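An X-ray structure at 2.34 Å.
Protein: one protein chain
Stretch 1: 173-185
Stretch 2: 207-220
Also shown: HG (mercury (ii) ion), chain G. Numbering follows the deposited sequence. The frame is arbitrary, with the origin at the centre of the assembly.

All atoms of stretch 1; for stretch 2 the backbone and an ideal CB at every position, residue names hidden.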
# COMPACT_ATOMS: atom_id res chain seq x y z
N ASP C 173 -17.42 -24.37 12.39
CA ASP C 173 -18.12 -25.63 12.65
C ASP C 173 -17.34 -26.84 12.16
O ASP C 173 -17.40 -27.91 12.78
CB ASP C 173 -19.51 -25.61 12.01
CG ASP C 173 -20.47 -24.67 12.72
OD1 ASP C 173 -20.22 -24.34 13.89
OD2 ASP C 173 -21.48 -24.26 12.10
N GLU C 174 -16.61 -26.70 11.06
CA GLU C 174 -15.92 -27.79 10.38
C GLU C 174 -14.50 -27.96 10.93
O GLU C 174 -13.79 -26.97 11.13
CB GLU C 174 -15.86 -27.55 8.88
CG GLU C 174 -17.24 -27.41 8.24
CD GLU C 174 -17.77 -25.98 8.31
OE1 GLU C 174 -17.05 -25.11 8.83
OE2 GLU C 174 -18.90 -25.74 7.84
N PRO C 175 -14.08 -29.21 11.18
CA PRO C 175 -12.75 -29.43 11.77
C PRO C 175 -11.59 -28.97 10.90
O PRO C 175 -10.52 -28.67 11.43
CB PRO C 175 -12.72 -30.95 12.00
CG PRO C 175 -13.84 -31.51 11.18
CD PRO C 175 -14.88 -30.44 11.11
N VAL C 176 -11.75 -28.92 9.57
CA VAL C 176 -10.71 -28.44 8.68
C VAL C 176 -11.34 -27.50 7.66
O VAL C 176 -12.29 -27.87 6.98
CB VAL C 176 -9.98 -29.59 7.96
CG1 VAL C 176 -8.87 -29.04 7.06
CG2 VAL C 176 -9.40 -30.59 8.95
N VAL C 177 -10.79 -26.28 7.57
CA VAL C 177 -11.30 -25.25 6.67
C VAL C 177 -10.13 -24.66 5.89
O VAL C 177 -9.11 -24.31 6.48
CB VAL C 177 -12.05 -24.15 7.44
CG1 VAL C 177 -12.30 -22.93 6.55
CG2 VAL C 177 -13.36 -24.68 8.00
N PHE C 178 -10.29 -24.55 4.57
CA PHE C 178 -9.32 -23.91 3.70
C PHE C 178 -9.85 -22.55 3.28
O PHE C 178 -10.95 -22.46 2.72
CB PHE C 178 -9.02 -24.77 2.47
CG PHE C 178 -8.17 -25.98 2.75
CD1 PHE C 178 -8.70 -27.09 3.38
CD2 PHE C 178 -6.84 -26.00 2.36
CE1 PHE C 178 -7.91 -28.20 3.64
CE2 PHE C 178 -6.05 -27.11 2.61
CZ PHE C 178 -6.58 -28.21 3.25
N LEU C 179 -9.08 -21.50 3.53
CA LEU C 179 -9.39 -20.14 3.10
C LEU C 179 -8.47 -19.78 1.94
O LEU C 179 -7.26 -19.65 2.12
CB LEU C 179 -9.23 -19.16 4.27
CG LEU C 179 -9.45 -17.67 4.01
CD1 LEU C 179 -10.83 -17.44 3.46
CD2 LEU C 179 -9.27 -16.87 5.29
N HIS C 180 -9.05 -19.61 0.75
CA HIS C 180 -8.31 -19.21 -0.44
C HIS C 180 -8.74 -17.80 -0.84
O HIS C 180 -9.91 -17.58 -1.16
CB HIS C 180 -8.54 -20.18 -1.60
CG HIS C 180 -8.33 -21.62 -1.23
ND1 HIS C 180 -7.07 -22.19 -1.15
CD2 HIS C 180 -9.20 -22.60 -0.92
CE1 HIS C 180 -7.19 -23.46 -0.81
NE2 HIS C 180 -8.47 -23.73 -0.66
N LEU C 181 -7.80 -16.86 -0.83
CA LEU C 181 -8.06 -15.54 -1.38
C LEU C 181 -8.18 -15.62 -2.90
O LEU C 181 -7.30 -16.17 -3.58
CB LEU C 181 -6.95 -14.57 -0.99
CG LEU C 181 -7.08 -13.13 -1.48
CD1 LEU C 181 -8.35 -12.49 -0.94
CD2 LEU C 181 -5.86 -12.32 -1.08
N MET C 182 -9.26 -15.07 -3.44
CA MET C 182 -9.46 -15.02 -4.88
C MET C 182 -9.18 -13.64 -5.48
O MET C 182 -8.64 -13.56 -6.58
CB MET C 182 -10.89 -15.45 -5.23
CG MET C 182 -11.21 -16.88 -4.82
SD MET C 182 -10.15 -18.09 -5.64
CE MET C 182 -10.72 -17.93 -7.33
N ASN C 183 -9.54 -12.57 -4.77
CA ASN C 183 -9.37 -11.22 -5.30
C ASN C 183 -9.60 -10.22 -4.18
O ASN C 183 -10.37 -10.49 -3.24
CB ASN C 183 -10.31 -10.93 -6.47
CG ASN C 183 -9.79 -9.82 -7.37
OD1 ASN C 183 -8.75 -9.22 -7.09
ND2 ASN C 183 -10.50 -9.55 -8.46
N LEU C 184 -8.94 -9.08 -4.29
CA LEU C 184 -9.05 -8.01 -3.31
C LEU C 184 -8.87 -6.69 -4.05
O LEU C 184 -7.82 -6.46 -4.65
CB LEU C 184 -7.99 -8.19 -2.22
CG LEU C 184 -7.83 -7.19 -1.07
CD1 LEU C 184 -9.02 -7.25 -0.13
CD2 LEU C 184 -6.54 -7.50 -0.31
N SER C 185 -9.89 -5.84 -4.01
CA SER C 185 -9.78 -4.53 -4.63
C SER C 185 -8.67 -3.72 -3.97
O SER C 185 -8.38 -3.89 -2.78
CB SER C 185 -11.11 -3.78 -4.55
OG SER C 185 -11.43 -3.45 -3.21
N UNK C 207 -1.79 -11.71 6.57
CA UNK C 207 -2.51 -10.83 5.62
C UNK C 207 -2.45 -11.45 4.22
O UNK C 207 -1.37 -11.46 3.63
CB UNK C 207 -1.91 -9.42 5.61
N UNK C 208 -3.58 -11.98 3.74
CA UNK C 208 -3.61 -12.56 2.38
C UNK C 208 -3.63 -11.40 1.39
O UNK C 208 -4.59 -10.62 1.42
CB UNK C 208 -4.82 -13.48 2.18
N UNK C 209 -2.58 -11.28 0.57
CA UNK C 209 -2.47 -10.14 -0.39
C UNK C 209 -2.71 -10.61 -1.82
O UNK C 209 -3.75 -10.24 -2.38
CB UNK C 209 -1.09 -9.48 -0.29
N UNK C 210 -1.79 -11.38 -2.41
CA UNK C 210 -2.01 -11.79 -3.82
C UNK C 210 -2.99 -12.96 -3.91
O UNK C 210 -3.07 -13.75 -2.95
CB UNK C 210 -0.68 -12.18 -4.48
N UNK C 211 -3.70 -13.11 -5.05
CA UNK C 211 -4.64 -14.22 -5.26
C UNK C 211 -4.03 -15.62 -5.09
O UNK C 211 -2.86 -15.80 -5.37
CB UNK C 211 -5.24 -14.11 -6.66
N UNK C 212 -4.88 -16.55 -4.65
CA UNK C 212 -4.58 -17.98 -4.35
C UNK C 212 -3.72 -18.10 -3.10
O UNK C 212 -3.23 -19.21 -2.84
CB UNK C 212 -3.87 -18.65 -5.53
N UNK C 213 -3.55 -17.01 -2.34
CA UNK C 213 -2.84 -17.15 -1.04
C UNK C 213 -3.79 -17.96 -0.16
O UNK C 213 -5.01 -17.70 -0.20
CB UNK C 213 -2.49 -15.80 -0.41
N UNK C 214 -3.26 -18.88 0.63
CA UNK C 214 -4.15 -19.81 1.31
C UNK C 214 -3.80 -19.92 2.79
O UNK C 214 -2.63 -19.89 3.17
CB UNK C 214 -4.09 -21.19 0.65
N UNK C 215 -4.84 -20.05 3.61
CA UNK C 215 -4.73 -20.26 5.05
C UNK C 215 -5.67 -21.39 5.44
O UNK C 215 -6.86 -21.36 5.10
CB UNK C 215 -5.05 -18.98 5.83
N UNK C 216 -5.14 -22.39 6.14
CA UNK C 216 -5.92 -23.54 6.59
C UNK C 216 -6.08 -23.47 8.11
O UNK C 216 -5.12 -23.18 8.83
CB UNK C 216 -5.25 -24.85 6.17
N UNK C 217 -7.31 -23.67 8.58
CA UNK C 217 -7.64 -23.60 10.00
C UNK C 217 -8.06 -24.97 10.54
O UNK C 217 -8.81 -25.69 9.89
CB UNK C 217 -8.75 -22.58 10.23
N UNK C 218 -7.57 -25.29 11.73
CA UNK C 218 -8.14 -26.35 12.54
C UNK C 218 -8.88 -25.76 13.73
O UNK C 218 -8.91 -24.54 13.94
CB UNK C 218 -7.05 -27.32 13.01
N UNK C 219 -9.46 -26.64 14.54
CA UNK C 219 -10.26 -26.22 15.68
C UNK C 219 -9.45 -26.16 16.97
O UNK C 219 -10.01 -25.86 18.03
CB UNK C 219 -11.45 -27.17 15.86
N UNK C 220 -8.15 -26.42 16.90
CA UNK C 220 -7.28 -26.33 18.06
C UNK C 220 -6.98 -24.89 18.46
O UNK C 220 -6.61 -24.64 19.61
CB UNK C 220 -5.97 -27.07 17.78
HG HG G . 3.51 -9.66 -3.27

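Position 207 has nothing of stretch 1 within 5.5 Å of its ideal CB, so the visible atoms leave the choice open; it is Ser207.

At 208 CA-to-CB points toward stretch 1 and the ideal CB lies 3.6 Å from Leu181 CD2. With the leucines 179 and 181 nearby, an aliphatic side chain would suit. The residue is Leu208, whose CB packs 3.6 Å from Leu181 CD2, while its CD1 reaches to 4.2 Å from Leu179 CG.

Positions 209 and 210 point away, and neither ideal CB finds stretch 1 within 5.5 Å; many side chains would do, although the mercury ion beyond 210 would favour a ligand there. They are Lys209 and Glu210, and Glu210 OE1 binds HG at 2.6 Å.

Position 211 is the second residue of a type II turn, with phi/psi of -56/150, a conformation open to proline; CB points sideways, 3.4 Å from Met182 O. Small residues would also fit. It is Pro211, its actual CB 3.6 Å from Met182 O.

Position 212 has a positive phi (70/11), usual for the third place of such a turn and easiest for glycine or asparagine. Its N donates to Leu181 O at 2.7 Å, whatever the side chain. The residue is Leu212: CB points away, yet the end comes nearer, CD2 lying 4.1 Å from Met182 SD.

At 213 CB points sideways, 4.7 Å from Leu181 CB, which restricts little. The backbone O accepts from Leu181 N at 3.0 Å. Glu213 turns its carboxylate back on its own stretch, OE1 accepting from Lys209 N at 2.5 Å.

Position 214 pairs with His180, and its ideal CB is 3.6 Å from His180 ND1. A short hydroxyl side chain, serine or threonine, would suit well, though other small side chains are not excluded. Thr214 OG1 hydrogen-bonds His180 ND1 at 2.7 Å, near the plane of the ring; the donor is not determined. Its CG2 sits at the edge of the Phe178 ring.

Position 215, on the opposite face, pairs with Leu179 through two backbone bonds: 215 N to Leu179 O, 2.9 Å, and Leu179 N to 215 O, 2.7 Å. An apolar residue suits. Leu215 CB lies 4.4 Å from Leu179 CB.

Position 216 shares the His180 face, with CB 4.3 Å from Phe178 CD2; a beta-branched or other aliphatic residue could cover the ring. Val216 does so: its CB lies over one face, and CG1 is 3.3 Å from CD2 of Phe178.

Position 217 faces the same way as Val177 and Leu179, inviting a large apolar group. Phe217 presents its ring edge to both, CE2 standing 4.0 Å from Leu179 CD2.

At 218 the ideal CB lies 4.0 Å from Pro175 O, which does not require a small residue, and phi/psi of -108/179 is open to most. The residue is Gly218, whose CA makes a CA-H...O contact with Pro175 O at 3.5 Å.

Position 219 points toward stretch 1, where backbone carbonyls make a long polar side chain plausible. Gln219 places NE2 3.1 Å from Asp173 O.

Position 220 is out of reach, and is Lys220.

Stretch 2, residues 207-220: SLKEPLETLVFGQK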
# COMPACT_ATOMS: atom_id res chain seq x y z
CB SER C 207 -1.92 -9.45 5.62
OG SER C 207 -2.62 -8.61 4.72
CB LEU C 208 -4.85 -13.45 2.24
CG LEU C 208 -4.96 -14.57 3.27
CD1 LEU C 208 -6.03 -15.58 2.88
CD2 LEU C 208 -3.62 -15.26 3.47
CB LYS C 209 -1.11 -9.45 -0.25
CG LYS C 209 -1.03 -8.05 -0.84
CD LYS C 209 0.32 -7.73 -1.44
CE LYS C 209 0.25 -6.68 -2.52
NZ LYS C 209 1.47 -5.84 -2.54
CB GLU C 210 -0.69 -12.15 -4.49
CG GLU C 210 0.21 -13.02 -3.63
CD GLU C 210 1.68 -12.97 -4.01
OE1 GLU C 210 2.36 -12.03 -3.59
OE2 GLU C 210 2.13 -13.88 -4.73
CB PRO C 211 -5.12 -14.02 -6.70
CG PRO C 211 -4.96 -12.54 -6.92
CD PRO C 211 -3.68 -12.19 -6.18
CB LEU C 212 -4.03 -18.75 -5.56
CG LEU C 212 -4.87 -18.64 -6.83
CD1 LEU C 212 -4.24 -19.43 -7.96
CD2 LEU C 212 -6.29 -19.11 -6.57
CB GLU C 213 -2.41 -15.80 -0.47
CG GLU C 213 -1.04 -15.37 -0.95
CD GLU C 213 -0.42 -14.21 -0.20
OE1 GLU C 213 -1.01 -13.11 -0.21
OE2 GLU C 213 0.66 -14.40 0.40
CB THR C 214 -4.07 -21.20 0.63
OG1 THR C 214 -4.62 -21.11 -0.69
CG2 THR C 214 -4.85 -22.24 1.42
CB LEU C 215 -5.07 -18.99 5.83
CG LEU C 215 -4.64 -18.89 7.29
CD1 LEU C 215 -5.20 -17.60 7.85
CD2 LEU C 215 -5.10 -20.09 8.11
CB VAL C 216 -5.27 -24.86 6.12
CG1 VAL C 216 -4.82 -24.73 4.68
CG2 VAL C 216 -4.10 -25.26 6.99
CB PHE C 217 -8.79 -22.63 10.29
CG PHE C 217 -8.57 -21.24 9.76
CD1 PHE C 217 -7.54 -20.45 10.24
CD2 PHE C 217 -9.45 -20.71 8.83
CE1 PHE C 217 -7.36 -19.16 9.77
CE2 PHE C 217 -9.28 -19.42 8.36
CZ PHE C 217 -8.24 -18.65 8.82
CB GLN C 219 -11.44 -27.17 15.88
CG GLN C 219 -12.61 -26.96 14.93
CD GLN C 219 -13.58 -28.13 14.98
OE1 GLN C 219 -13.21 -29.24 15.37
NE2 GLN C 219 -14.83 -27.88 14.59
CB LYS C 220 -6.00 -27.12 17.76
CG LYS C 220 -4.78 -26.78 18.58
CD LYS C 220 -3.68 -27.78 18.27
CE LYS C 220 -2.36 -27.35 18.87
NZ LYS C 220 -1.32 -28.39 18.67
O HOH W 1 -11.47 -25.65 11.56
O HOH W 2 -9.42 -29.30 14.10
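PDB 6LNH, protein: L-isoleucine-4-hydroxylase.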